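Glycosyl hydrolase family 62 protein (Coprinopsis cinerea, PDB 5B6T) hydrolyses alpha-L-arabinofuranosidic linkages, probably releasing arabinofuranose side groups from the arabinoxylan of hemicellulose. Local coordinates at residues K27-V32 against W304-L309; D143-C148 against H154-D159; F194-V199 against I263-L268; H212-I215 against R221-R224. All coordinates share one frame; numbering follows the deposited sequence.

Interaction 1: residues K27-V32 against W304-L309; sequences KDPSVV and WKLGLL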
loop_
_atom_site.group_PDB
_atom_site.type_symbol
_atom_site.label_atom_id
_atom_site.label_comp_id
_atom_site.label_asym_id
_atom_site.label_seq_id
_atom_site.Cartn_x
_atom_site.Cartn_y
_atom_site.Cartn_z
ATOM N N LYS A 27 3.000 -1.914 9.794
ATOM C CA LYS A 27 1.819 -1.928 8.954
ATOM C C LYS A 27 2.049 -1.285 7.576
ATOM O O LYS A 27 2.993 -0.541 7.361
ATOM C CB LYS A 27 0.700 -1.151 9.651
ATOM C CG LYS A 27 0.236 -1.771 10.957
ATOM C CD LYS A 27 -1.021 -1.080 11.464
ATOM C CE LYS A 27 -2.232 -1.450 10.637
ATOM N NZ LYS A 27 -3.385 -0.583 10.984
ATOM N N ASP A 28 1.131 -1.577 6.664
ATOM C CA ASP A 28 0.931 -0.790 5.460
ATOM C C ASP A 28 2.203 -0.627 4.596
ATOM O O ASP A 28 2.527 0.494 4.185
ATOM C CB ASP A 28 0.403 0.613 5.822
ATOM C CG ASP A 28 -0.678 0.612 6.885
ATOM O OD1 ASP A 28 -1.530 -0.280 6.853
ATOM O OD2 ASP A 28 -0.644 1.562 7.729
ATOM N N PRO A 29 2.920 -1.729 4.294
ATOM C CA PRO A 29 4.239 -1.577 3.715
ATOM C C PRO A 29 4.257 -1.097 2.279
ATOM O O PRO A 29 3.388 -1.469 1.480
ATOM C CB PRO A 29 4.823 -3.011 3.773
ATOM C CG PRO A 29 3.610 -3.889 3.769
ATOM C CD PRO A 29 2.600 -3.147 4.574
ATOM N N SER A 30 5.298 -0.330 1.946
ATOM C CA SER A 30 5.665 -0.031 0.586
ATOM C C SER A 30 7.084 -0.567 0.338
ATOM O O SER A 30 7.922 -0.522 1.227
ATOM C CB SER A 30 5.644 1.482 0.355
ATOM O OG SER A 30 5.777 1.781 -1.026
ATOM N N VAL A 31 7.346 -1.053 -0.867
ATOM C CA VAL A 31 8.597 -1.749 -1.116
ATOM C C VAL A 31 9.151 -1.592 -2.517
ATOM O O VAL A 31 8.441 -1.732 -3.506
ATOM C CB VAL A 31 8.481 -3.248 -0.760
ATOM C CG1 VAL A 31 7.334 -3.923 -1.506
ATOM C CG2 VAL A 31 9.796 -3.974 -0.954
ATOM N N VAL A 32 10.459 -1.326 -2.553
ATOM C CA VAL A 32 11.239 -1.347 -3.797
ATOM C C VAL A 32 12.579 -2.029 -3.562
ATOM O O VAL A 32 13.135 -1.985 -2.460
ATOM C CB VAL A 32 11.490 0.063 -4.388
ATOM C CG1 VAL A 32 10.185 0.694 -4.841
ATOM C CG2 VAL A 32 12.216 0.997 -3.435
ATOM N N TRP A 304 0.074 -6.339 14.289
ATOM C CA TRP A 304 0.361 -6.582 12.856
ATOM C C TRP A 304 1.842 -6.814 12.627
ATOM O O TRP A 304 2.688 -6.127 13.203
ATOM C CB TRP A 304 -0.096 -5.407 11.979
ATOM C CG TRP A 304 -1.556 -5.146 12.009
ATOM C CD1 TRP A 304 -2.191 -4.235 12.776
ATOM C CD2 TRP A 304 -2.567 -5.791 11.227
ATOM N NE1 TRP A 304 -3.533 -4.247 12.519
ATOM C CE2 TRP A 304 -3.794 -5.209 11.574
ATOM C CE3 TRP A 304 -2.552 -6.809 10.277
ATOM C CZ2 TRP A 304 -5.010 -5.627 11.020
ATOM C CZ3 TRP A 304 -3.756 -7.209 9.694
ATOM C CH2 TRP A 304 -4.972 -6.629 10.073
ATOM N N LYS A 305 2.139 -7.766 11.738
ATOM C CA LYS A 305 3.509 -8.079 11.297
ATOM C C LYS A 305 3.463 -8.251 9.789
ATOM O O LYS A 305 2.411 -8.538 9.228
ATOM C CB LYS A 305 4.037 -9.346 11.995
ATOM C CG LYS A 305 3.985 -9.214 13.525
ATOM C CD LYS A 305 4.420 -10.457 14.247
ATOM C CE LYS A 305 3.925 -10.459 15.675
ATOM N NZ LYS A 305 4.362 -9.288 16.504
ATOM N N LEU A 306 4.605 -8.068 9.149
ATOM C CA LEU A 306 4.699 -8.188 7.689
ATOM C C LEU A 306 5.144 -9.595 7.310
ATOM O O LEU A 306 6.093 -10.126 7.896
ATOM C CB LEU A 306 5.701 -7.167 7.132
ATOM C CG LEU A 306 5.504 -5.701 7.562
ATOM C CD1 LEU A 306 6.456 -4.794 6.820
ATOM C CD2 LEU A 306 4.062 -5.246 7.390
ATOM N N GLY A 307 4.475 -10.150 6.317
ATOM C CA GLY A 307 4.871 -11.383 5.645
ATOM C C GLY A 307 4.868 -11.241 4.140
ATOM O O GLY A 307 4.543 -10.162 3.591
ATOM N N LEU A 308 5.259 -12.316 3.454
ATOM C CA LEU A 308 5.415 -12.264 2.011
ATOM C C LEU A 308 4.709 -13.445 1.372
ATOM O O LEU A 308 5.007 -14.587 1.733
ATOM C CB LEU A 308 6.885 -12.334 1.641
ATOM C CG LEU A 308 7.234 -12.113 0.169
ATOM C CD1 LEU A 308 6.868 -10.707 -0.276
ATOM C CD2 LEU A 308 8.713 -12.364 -0.092
ATOM N N LEU A 309 3.788 -13.144 0.466
ATOM C CA LEU A 309 3.128 -14.160 -0.345
ATOM C C LEU A 309 3.916 -14.339 -1.632
ATOM O O LEU A 309 4.268 -13.371 -2.253
ATOM C CB LEU A 309 1.716 -13.709 -0.722
ATOM C CG LEU A 309 0.730 -13.333 0.364
ATOM C CD1 LEU A 309 -0.621 -13.027 -0.236
ATOM C CD2 LEU A 309 0.591 -14.438 1.392
HETATM O O HOH W 1 -3.660 -1.448 13.692
#
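The aliphatic chain of Lys27 overlaps one face of the Trp304 indole. Its CE lies 3.8 Å from the centroid of the five-membered ring and 25° off the ring normal, which meets the criterion for a CH-pi contact. The closest pair of atoms is Lys27 CE and Trp304 CD1 at 3.5 Å, and Lys27 CD follows at 3.6 Å from the same CD1. A bend at chi3 (73°) turns the end of the lysine along the ring toward its nitrogen side. There water 1 accepts from Lys27 NZ at 2.9 Å and, more weakly, from Trp304 NE1. Lys27 NZ is held further by Tyr299 OH and by a bound glycerol.

A second, purely apolar patch follows. Both methyls of Leu306 meet the pyrrolidine ring of Pro29: CD2 sits 3.8 Å from Pro29 CD, and CD1 is 3.9 Å from Pro29 CB. The two side chains run past each other in opposite directions.

Strand 25-34 is an outermost strand of one antiparallel sheet, whereas strand 305-311 lies inside a mixed sheet, so the contact joins two blades of the fold. Strand 285-290 flanks it, with Gln289 touching Lys27 and Trp304, and Leu287 touching Pro29.

Interaction 2: residues D143-C148 against H154-D159; sequences DMWVIC and HLFSSD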
loop_
_atom_site.group_PDB
_atom_site.type_symbol
_atom_site.label_atom_id
_atom_site.label_comp_id
_atom_site.label_asym_id
_atom_site.label_seq_id
_atom_site.Cartn_x
_atom_site.Cartn_y
_atom_site.Cartn_z
ATOM N N ASP A 143 -4.855 6.138 2.785
ATOM C CA ASP A 143 -4.260 5.216 1.801
ATOM C C ASP A 143 -4.100 5.839 0.424
ATOM O O ASP A 143 -4.778 5.472 -0.556
ATOM C CB ASP A 143 -5.024 3.878 1.797
ATOM C CG ASP A 143 -5.027 3.230 3.161
ATOM O OD1 ASP A 143 -4.132 3.550 3.969
ATOM O OD2 ASP A 143 -5.891 2.372 3.445
ATOM N N MET A 144 -3.188 6.795 0.401
ATOM C CA MET A 144 -2.922 7.642 -0.754
ATOM C C MET A 144 -1.985 6.916 -1.701
ATOM O O MET A 144 -0.929 6.430 -1.271
ATOM C CB MET A 144 -2.264 8.943 -0.274
ATOM C CG MET A 144 -2.956 9.597 0.904
ATOM S SD MET A 144 -4.642 10.085 0.528
ATOM C CE MET A 144 -5.218 10.541 2.172
ATOM N N TRP A 145 -2.353 6.875 -2.983
ATOM C CA TRP A 145 -1.588 6.123 -3.976
ATOM C C TRP A 145 -1.469 6.870 -5.291
ATOM O O TRP A 145 -2.500 7.222 -5.908
ATOM C CB TRP A 145 -2.273 4.766 -4.193
ATOM C CG TRP A 145 -1.560 3.896 -5.184
ATOM C CD1 TRP A 145 -1.678 3.921 -6.556
ATOM C CD2 TRP A 145 -0.638 2.856 -4.891
ATOM N NE1 TRP A 145 -0.852 2.998 -7.107
ATOM C CE2 TRP A 145 -0.213 2.306 -6.114
ATOM C CE3 TRP A 145 -0.129 2.330 -3.710
ATOM C CZ2 TRP A 145 0.727 1.263 -6.182
ATOM C CZ3 TRP A 145 0.800 1.324 -3.783
ATOM C CH2 TRP A 145 1.199 0.780 -5.006
ATOM N N VAL A 146 -0.238 7.071 -5.751
ATOM C CA VAL A 146 0.061 7.701 -7.037
ATOM C C VAL A 146 0.443 6.658 -8.077
ATOM O O VAL A 146 1.215 5.744 -7.808
ATOM C CB VAL A 146 1.203 8.744 -6.887
ATOM C CG1 VAL A 146 1.703 9.214 -8.256
ATOM C CG2 VAL A 146 0.783 9.912 -6.014
ATOM N N ILE A 147 -0.085 6.838 -9.285
ATOM C CA ILE A 147 0.400 6.141 -10.484
ATOM C C ILE A 147 0.298 7.109 -11.656
ATOM O O ILE A 147 -0.710 7.806 -11.818
ATOM C CB ILE A 147 -0.327 4.799 -10.740
ATOM C CG1 ILE A 147 0.154 4.154 -12.041
ATOM C CG2 ILE A 147 -1.854 4.935 -10.734
ATOM C CD1 ILE A 147 -0.304 2.740 -12.238
ATOM N N CYS A 148 1.345 7.126 -12.489
ATOM C CA CYS A 148 1.406 7.985 -13.665
ATOM C C CYS A 148 1.519 7.146 -14.930
ATOM O O CYS A 148 2.090 6.062 -14.918
ATOM C CB CYS A 148 2.621 8.908 -13.586
ATOM S SG CYS A 148 2.747 9.785 -12.008
ATOM N N HIS A 154 -2.037 10.249 -11.459
ATOM C CA HIS A 154 -3.290 9.986 -10.766
ATOM C C HIS A 154 -3.028 9.796 -9.284
ATOM O O HIS A 154 -2.040 9.159 -8.907
ATOM C CB HIS A 154 -3.987 8.725 -11.339
ATOM C CG HIS A 154 -4.257 8.819 -12.815
ATOM N ND1 HIS A 154 -5.476 9.210 -13.317
ATOM C CD2 HIS A 154 -3.466 8.587 -13.884
ATOM C CE1 HIS A 154 -5.413 9.232 -14.640
ATOM N NE2 HIS A 154 -4.212 8.828 -15.005
ATOM N N LEU A 155 -3.931 10.308 -8.473
ATOM C CA LEU A 155 -3.830 10.179 -7.033
ATOM C C LEU A 155 -5.115 9.543 -6.512
ATOM O O LEU A 155 -6.213 10.133 -6.588
ATOM C CB LEU A 155 -3.586 11.558 -6.403
ATOM C CG LEU A 155 -3.590 11.614 -4.864
ATOM C CD1 LEU A 155 -2.508 10.726 -4.258
ATOM C CD2 LEU A 155 -3.431 13.036 -4.363
ATOM N N PHE A 156 -4.979 8.317 -6.037
ATOM C CA PHE A 156 -6.085 7.571 -5.475
ATOM C C PHE A 156 -6.095 7.680 -3.959
ATOM O O PHE A 156 -5.059 7.782 -3.313
ATOM C CB PHE A 156 -5.984 6.081 -5.842
ATOM C CG PHE A 156 -6.208 5.785 -7.303
ATOM C CD1 PHE A 156 -5.173 5.897 -8.257
ATOM C CD2 PHE A 156 -7.451 5.383 -7.725
ATOM C CE1 PHE A 156 -5.416 5.600 -9.590
ATOM C CE2 PHE A 156 -7.680 5.080 -9.046
ATOM C CZ PHE A 156 -6.668 5.186 -9.974
ATOM N N SER A 157 -7.282 7.563 -3.381
ATOM C CA SER A 157 -7.453 7.553 -1.942
ATOM C C SER A 157 -8.806 6.910 -1.587
ATOM O O SER A 157 -9.716 6.804 -2.426
ATOM C CB SER A 157 -7.314 8.988 -1.392
ATOM O OG SER A 157 -8.396 9.818 -1.781
ATOM N N SER A 158 -8.919 6.503 -0.324
ATOM C CA SER A 158 -10.100 5.869 0.220
ATOM C C SER A 158 -10.703 6.641 1.387
ATOM O O SER A 158 -10.064 7.499 1.965
ATOM C CB SER A 158 -9.712 4.462 0.703
ATOM O OG SER A 158 -9.324 3.676 -0.385
ATOM N N ASP A 159 -11.957 6.313 1.749
ATOM C CA ASP A 159 -12.565 6.957 2.895
ATOM C C ASP A 159 -13.051 6.014 3.990
ATOM O O ASP A 159 -13.754 6.452 4.893
ATOM C CB ASP A 159 -13.695 7.907 2.466
ATOM C CG ASP A 159 -14.814 7.220 1.720
ATOM O OD1 ASP A 159 -14.821 5.975 1.590
ATOM O OD2 ASP A 159 -15.747 7.955 1.313
HETATM O O HOH W 2 -6.686 3.479 -1.108
#
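Strands 143-148 and 154-158 run antiparallel at 158°, with Trp145-Phe156 and Ile147-His154 as hydrogen-bonded pairs and Val146-Leu155 as the non-hydrogen-bonded pair between them. Both hydrogen-bonded pairs are doubly bonded, and the shortest link is Phe156 N to Trp145 O at 2.7 Å.

Trp145, Ile147, His154 and Phe156 share one face. Contact there is partly diagonal: the branch methyl CG2 of Ile147 touches Phe156 CE1 at 3.8 Å, coming at the edge of the ring. With Ile147 CG1 anti to the backbone N (chi1 177°), CG2 falls between that N and the carbonyl carbon, and it is this branch that meets the ring. On the face of Val146 and Leu155, Val146 CG2 meets Leu155 CD1 at 3.8 Å. Further along, Met144 SD rests 3.5 Å from Ser157 CB. Water 2 spans the end of the pair, donating to Asp143 O at 2.8 Å and lying 2.7 Å from Ser158 OG.

Beyond the other end, the Cys148-Cys153 disulfide ties the hairpin covalently. Strand 142-148 is an outermost strand of its four-stranded blade, and 163-170 continues the sheet beyond 152-158. Strand 195-202 of the next blade packs on the aromatic face, where Val199 touches Ile147 and Phe156, while strand 82-89 places Phe87 against Val146.

Interaction 3: residues F194-V199 against I263-L268; sequences FEAANV and ISHGEL. With CA (calcium ion), chain D.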
loop_
_atom_site.group_PDB
_atom_site.type_symbol
_atom_site.label_atom_id
_atom_site.label_comp_id
_atom_site.label_asym_id
_atom_site.label_seq_id
_atom_site.Cartn_x
_atom_site.Cartn_y
_atom_site.Cartn_z
ATOM N N PHE A 194 -13.099 -1.288 1.163
ATOM C CA PHE A 194 -12.853 -0.621 2.439
ATOM C C PHE A 194 -11.682 0.346 2.429
ATOM O O PHE A 194 -11.858 1.530 2.698
ATOM C CB PHE A 194 -12.731 -1.641 3.565
ATOM C CG PHE A 194 -12.786 -1.017 4.931
ATOM C CD1 PHE A 194 -13.940 -0.377 5.367
ATOM C CD2 PHE A 194 -11.708 -1.075 5.776
ATOM C CE1 PHE A 194 -13.978 0.221 6.621
ATOM C CE2 PHE A 194 -11.751 -0.501 7.037
ATOM C CZ PHE A 194 -12.879 0.158 7.456
ATOM N N GLU A 195 -10.481 -0.126 2.133
ATOM C CA GLU A 195 -9.326 0.787 2.092
ATOM C C GLU A 195 -8.168 0.116 1.355
ATOM O O GLU A 195 -8.362 -0.937 0.729
ATOM C CB GLU A 195 -8.925 1.172 3.522
ATOM C CG GLU A 195 -8.510 -0.006 4.399
ATOM C CD GLU A 195 -8.390 0.298 5.880
ATOM O OE1 GLU A 195 -8.574 1.426 6.347
ATOM O OE2 GLU A 195 -8.067 -0.624 6.671
ATOM N N ALA A 196 -7.012 0.763 1.352
ATOM C CA ALA A 196 -5.747 0.158 0.926
ATOM C C ALA A 196 -5.766 -0.275 -0.534
ATOM O O ALA A 196 -5.435 -1.415 -0.871
ATOM C CB ALA A 196 -5.380 -1.005 1.833
ATOM N N ALA A 197 -5.991 0.692 -1.404
ATOM C CA ALA A 197 -5.830 0.465 -2.843
ATOM C C ALA A 197 -4.349 0.271 -3.250
ATOM O O ALA A 197 -3.449 0.844 -2.666
ATOM C CB ALA A 197 -6.430 1.609 -3.641
ATOM N N ASN A 198 -4.149 -0.585 -4.254
ATOM C CA ASN A 198 -2.940 -0.579 -5.082
ATOM C C ASN A 198 -3.369 -0.488 -6.532
ATOM O O ASN A 198 -4.372 -1.093 -6.938
ATOM C CB ASN A 198 -2.094 -1.865 -4.972
ATOM C CG ASN A 198 -1.708 -2.246 -3.554
ATOM O OD1 ASN A 198 -2.198 -3.256 -3.044
ATOM N ND2 ASN A 198 -0.775 -1.522 -2.956
ATOM N N VAL A 199 -2.625 0.287 -7.305
ATOM C CA VAL A 199 -2.862 0.413 -8.738
ATOM C C VAL A 199 -1.529 0.302 -9.487
ATOM O O VAL A 199 -0.598 1.031 -9.213
ATOM C CB VAL A 199 -3.594 1.709 -9.115
ATOM C CG1 VAL A 199 -4.057 1.634 -10.570
ATOM C CG2 VAL A 199 -4.760 1.923 -8.181
ATOM N N ILE A 263 -5.470 -11.146 5.420
ATOM C CA ILE A 263 -4.510 -10.696 4.418
ATOM C C ILE A 263 -4.844 -9.237 4.186
ATOM O O ILE A 263 -5.880 -8.914 3.599
ATOM C CB ILE A 263 -4.576 -11.487 3.081
ATOM C CG1 ILE A 263 -4.537 -12.987 3.325
ATOM C CG2 ILE A 263 -3.448 -11.033 2.181
ATOM C CD1 ILE A 263 -3.291 -13.536 4.006
ATOM N N SER A 264 -3.999 -8.364 4.728
ATOM C CA SER A 264 -4.318 -6.948 4.815
ATOM C C SER A 264 -3.190 -6.058 4.230
ATOM O O SER A 264 -2.101 -6.556 3.901
ATOM C CB SER A 264 -4.694 -6.653 6.282
ATOM O OG SER A 264 -5.006 -5.301 6.560
ATOM N N HIS A 265 -3.516 -4.762 4.102
ATOM C CA HIS A 265 -2.721 -3.686 3.505
ATOM C C HIS A 265 -1.312 -4.037 3.110
ATOM O O HIS A 265 -0.448 -4.158 3.957
ATOM C CB HIS A 265 -2.707 -2.482 4.444
ATOM C CG HIS A 265 -2.296 -1.223 3.765
ATOM N ND1 HIS A 265 -2.883 0.001 4.013
ATOM C CD2 HIS A 265 -1.388 -1.016 2.785
ATOM C CE1 HIS A 265 -2.329 0.909 3.231
ATOM N NE2 HIS A 265 -1.412 0.322 2.485
ATOM N N GLY A 266 -1.113 -4.237 1.811
ATOM C CA GLY A 266 0.167 -4.651 1.282
ATOM C C GLY A 266 0.575 -3.969 -0.014
ATOM O O GLY A 266 0.015 -2.935 -0.423
ATOM N N GLU A 267 1.586 -4.557 -0.671
ATOM C CA GLU A 267 2.103 -4.077 -1.962
ATOM C C GLU A 267 2.731 -5.228 -2.699
ATOM O O GLU A 267 3.379 -6.101 -2.068
ATOM C CB GLU A 267 3.155 -2.964 -1.807
ATOM C CG GLU A 267 2.615 -1.548 -2.089
ATOM C CD GLU A 267 3.669 -0.476 -2.130
ATOM O OE1 GLU A 267 4.788 -0.764 -2.599
ATOM O OE2 GLU A 267 3.388 0.665 -1.668
ATOM N N LEU A 268 2.587 -5.205 -4.030
ATOM C CA LEU A 268 3.253 -6.177 -4.882
ATOM C C LEU A 268 4.710 -5.773 -5.112
ATOM O O LEU A 268 5.059 -4.582 -5.180
ATOM C CB LEU A 268 2.577 -6.317 -6.259
ATOM C CG LEU A 268 1.261 -7.117 -6.348
ATOM C CD1 LEU A 268 0.638 -6.935 -7.737
ATOM C CD2 LEU A 268 1.493 -8.605 -6.090
HETATM CA CA CA D . -0.189 1.165 0.928
HETATM O O HOH W 3 -2.860 -2.241 -0.227
HETATM O O HOH W 4 -1.476 0.198 -0.483
HETATM O O HOH W 5 1.138 1.961 -0.465
HETATM O O HOH W 6 -1.315 2.888 0.822
HETATM O O HOH W 7 0.889 -0.626 0.879
HETATM O O HOH W 8 1.128 1.985 2.449
#
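At the calcium site in the middle of the five-bladed beta-propeller typical of family 62, Ala196 and Asn198 meet His265 and Gly266. Ala196 CB sits over one face of the imidazole, 3.7 Å from the His265 ring centroid and 22° off its normal, a CH-pi contact displaced toward the rim. The histidine directs NE2 at the calcium ion, 2.1 Å away, its CG turned opposite the backbone N (chi1 -162°). Five waters complete the six ligands, making His265 the metal's one protein ligand.

Asn198 ND2 donates to Gly266 O at 3.0 Å with an N-H...O angle of 161°, and the acceptor lies in the amide plane. Its OD1 is bonded to Tyr286 OH, so both ends of the amide fix its rotation. A leucine here would probably leave Gly266 O without this donor and Tyr286 OH without its mate. Water 3 is placed to donate to Ala196 O and Gly266 O, although acceptors around it outnumber its protons. The carboxylate of Glu267, held by Ser30 OG, stands almost at right angles to the Asn198 amide. Water 5, across the calcium ion from His265 NE2, lies 2.9 Å from Glu267 OE2 and is oriented to donate to it.

Interaction 4: residues H212-I215 against R221-R224; sequences HEAI and RWFR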
loop_
_atom_site.group_PDB
_atom_site.type_symbol
_atom_site.label_atom_id
_atom_site.label_comp_id
_atom_site.label_asym_id
_atom_site.label_seq_id
_atom_site.Cartn_x
_atom_site.Cartn_y
_atom_site.Cartn_z
ATOM N N HIS A 212 -7.770 -3.896 -3.882
ATOM C CA HIS A 212 -8.393 -3.081 -2.837
ATOM C C HIS A 212 -8.771 -4.022 -1.692
ATOM O O HIS A 212 -9.259 -5.120 -1.938
ATOM C CB HIS A 212 -9.654 -2.384 -3.407
ATOM C CG HIS A 212 -10.089 -1.166 -2.685
ATOM N ND1 HIS A 212 -10.636 -1.177 -1.416
ATOM C CD2 HIS A 212 -10.103 0.128 -3.085
ATOM C CE1 HIS A 212 -10.927 0.063 -1.058
ATOM N NE2 HIS A 212 -10.643 0.865 -2.061
ATOM N N GLU A 213 -8.519 -3.576 -0.463
ATOM C CA GLU A 213 -8.843 -4.348 0.735
ATOM C C GLU A 213 -10.336 -4.305 1.064
ATOM O O GLU A 213 -11.009 -3.279 0.833
ATOM C CB GLU A 213 -8.049 -3.850 1.942
ATOM C CG GLU A 213 -8.032 -4.831 3.092
ATOM C CD GLU A 213 -7.123 -4.427 4.244
ATOM O OE1 GLU A 213 -6.164 -3.640 4.033
ATOM O OE2 GLU A 213 -7.358 -4.967 5.367
ATOM N N ALA A 214 -10.822 -5.429 1.585
ATOM C CA ALA A 214 -12.203 -5.610 1.988
ATOM C C ALA A 214 -12.210 -6.338 3.325
ATOM O O ALA A 214 -11.228 -6.936 3.736
ATOM C CB ALA A 214 -12.937 -6.450 0.947
ATOM N N ILE A 215 -13.342 -6.252 4.012
ATOM C CA ILE A 215 -13.595 -6.970 5.240
ATOM C C ILE A 215 -14.684 -7.979 4.903
ATOM O O ILE A 215 -15.821 -7.590 4.595
ATOM C CB ILE A 215 -14.087 -6.024 6.353
ATOM C CG1 ILE A 215 -13.093 -4.875 6.591
ATOM C CG2 ILE A 215 -14.387 -6.779 7.633
ATOM C CD1 ILE A 215 -13.617 -3.823 7.532
ATOM N N ARG A 221 -9.796 -9.665 6.868
ATOM C CA ARG A 221 -9.317 -8.843 5.760
ATOM C C ARG A 221 -8.924 -9.727 4.579
ATOM O O ARG A 221 -8.392 -10.845 4.727
ATOM C CB ARG A 221 -8.122 -7.986 6.185
ATOM C CG ARG A 221 -8.374 -7.091 7.393
ATOM C CD ARG A 221 -9.651 -6.292 7.223
ATOM N NE ARG A 221 -9.864 -5.313 8.281
ATOM C CZ ARG A 221 -9.574 -4.019 8.210
ATOM N NH1 ARG A 221 -8.974 -3.482 7.143
ATOM N NH2 ARG A 221 -9.889 -3.231 9.256
ATOM N N TRP A 222 -9.174 -9.177 3.402
ATOM C CA TRP A 222 -8.831 -9.830 2.146
ATOM C C TRP A 222 -8.748 -8.812 1.028
ATOM O O TRP A 222 -9.146 -7.665 1.216
ATOM C CB TRP A 222 -9.835 -10.938 1.802
ATOM C CG TRP A 222 -11.256 -10.490 1.493
ATOM C CD1 TRP A 222 -12.128 -9.883 2.339
ATOM C CD2 TRP A 222 -11.940 -10.645 0.245
ATOM N NE1 TRP A 222 -13.325 -9.666 1.693
ATOM C CE2 TRP A 222 -13.231 -10.097 0.404
ATOM C CE3 TRP A 222 -11.591 -11.203 -0.992
ATOM C CZ2 TRP A 222 -14.168 -10.096 -0.622
ATOM C CZ3 TRP A 222 -12.502 -11.194 -2.004
ATOM C CH2 TRP A 222 -13.791 -10.656 -1.819
ATOM N N PHE A 223 -8.250 -9.237 -0.133
ATOM C CA PHE A 223 -8.120 -8.387 -1.312
ATOM C C PHE A 223 -8.942 -8.818 -2.494
ATOM O O PHE A 223 -8.975 -10.001 -2.838
ATOM C CB PHE A 223 -6.638 -8.250 -1.766
ATOM C CG PHE A 223 -5.883 -7.310 -0.894
ATOM C CD1 PHE A 223 -5.285 -7.771 0.295
ATOM C CD2 PHE A 223 -5.884 -5.968 -1.174
ATOM C CE1 PHE A 223 -4.638 -6.883 1.124
ATOM C CE2 PHE A 223 -5.256 -5.076 -0.323
ATOM C CZ PHE A 223 -4.659 -5.534 0.833
ATOM N N ARG A 224 -9.563 -7.816 -3.118
ATOM C CA ARG A 224 -10.247 -7.954 -4.396
ATOM C C ARG A 224 -9.412 -7.347 -5.485
ATOM O O ARG A 224 -8.571 -6.496 -5.217
ATOM C CB ARG A 224 -11.617 -7.277 -4.325
ATOM C CG ARG A 224 -12.518 -7.878 -3.243
ATOM C CD ARG A 224 -13.829 -7.145 -3.069
ATOM N NE ARG A 224 -14.717 -7.284 -4.219
ATOM C CZ ARG A 224 -15.625 -6.375 -4.596
ATOM N NH1 ARG A 224 -15.791 -5.246 -3.899
ATOM N NH2 ARG A 224 -16.374 -6.592 -5.668
HETATM O O HOH W 9 -15.831 -8.057 1.767
#
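Glu213 OE2 is gripped by Arg221 NH1 in a 2.8 Å salt bridge and by Ser264 OG in a hydrogen bond. The setting is a beta hairpin in one blade of the five-bladed propeller, its strands 212-215 and 221-224 running antiparallel at 137°. Backbone bonds couple His212 to Arg224 and Ala214 to Trp222, two in each pair.

The arginine nitrogen reaches OE2 from above the carboxylate, 64° out of its plane, and not end-on. NH1 also forms a salt bridge with Glu195 OE2, so one guanidinium nitrogen joins two acids. Ile215 runs alongside Arg221 and lays CG1 over one face of the guanidinium, 3.7 Å from Arg221 NE. A methionine in place of Arg221 would probably leave Glu213 and Glu195 without their shared positive partner and Ile215 without the flat group it covers.

Glu213 also packs against Phe223: its CB lies 3.8 Å from Phe223 CE2, and its CG stands over the ring face near the rim. On the opposite side of the sheet, Trp222 takes chi1 66°, between its backbone N and carbonyl carbon. This brings one face of the indole against Ala214, whose CB is 3.3 Å from Trp222 NE1. That NE1 donates to water 9 at 3.0 Å, and the water makes a weak bond to Ile215 O. Arg224 CG lies over the same indole face, near the rim, while its guanidinium reaches Arg192 O and Asp240. His212 ND1 donates to Glu213 O at 3.1 Å, with that oxygen nearly in the imidazole plane.

How the interactions relate
Interaction 3 lies nearest the centre of the chain, and the others stand around it: the centre of interaction 4 is about 7 Å from its own, that of interaction 1 about 10 Å and that of interaction 2 about 11 Å. Each is joined to it by probable hydrogen bonds: Val31 N to Glu267 OE1 (3.1 Å) from interaction 1, Trp145 NE1 to Val199 O (2.9 Å) from interaction 2, and His265 N to Glu213 OE1 (2.9 Å) from interaction 4. Bound glycerol, probably from the crystallisation liquor, is hydrogen-bonded to Asp28 and Asp143, and a lead ion lies about 5 Å from the side chains of Lys27 and Arg221. Their positions are consistent with a polar pocket between blades beside the calcium site.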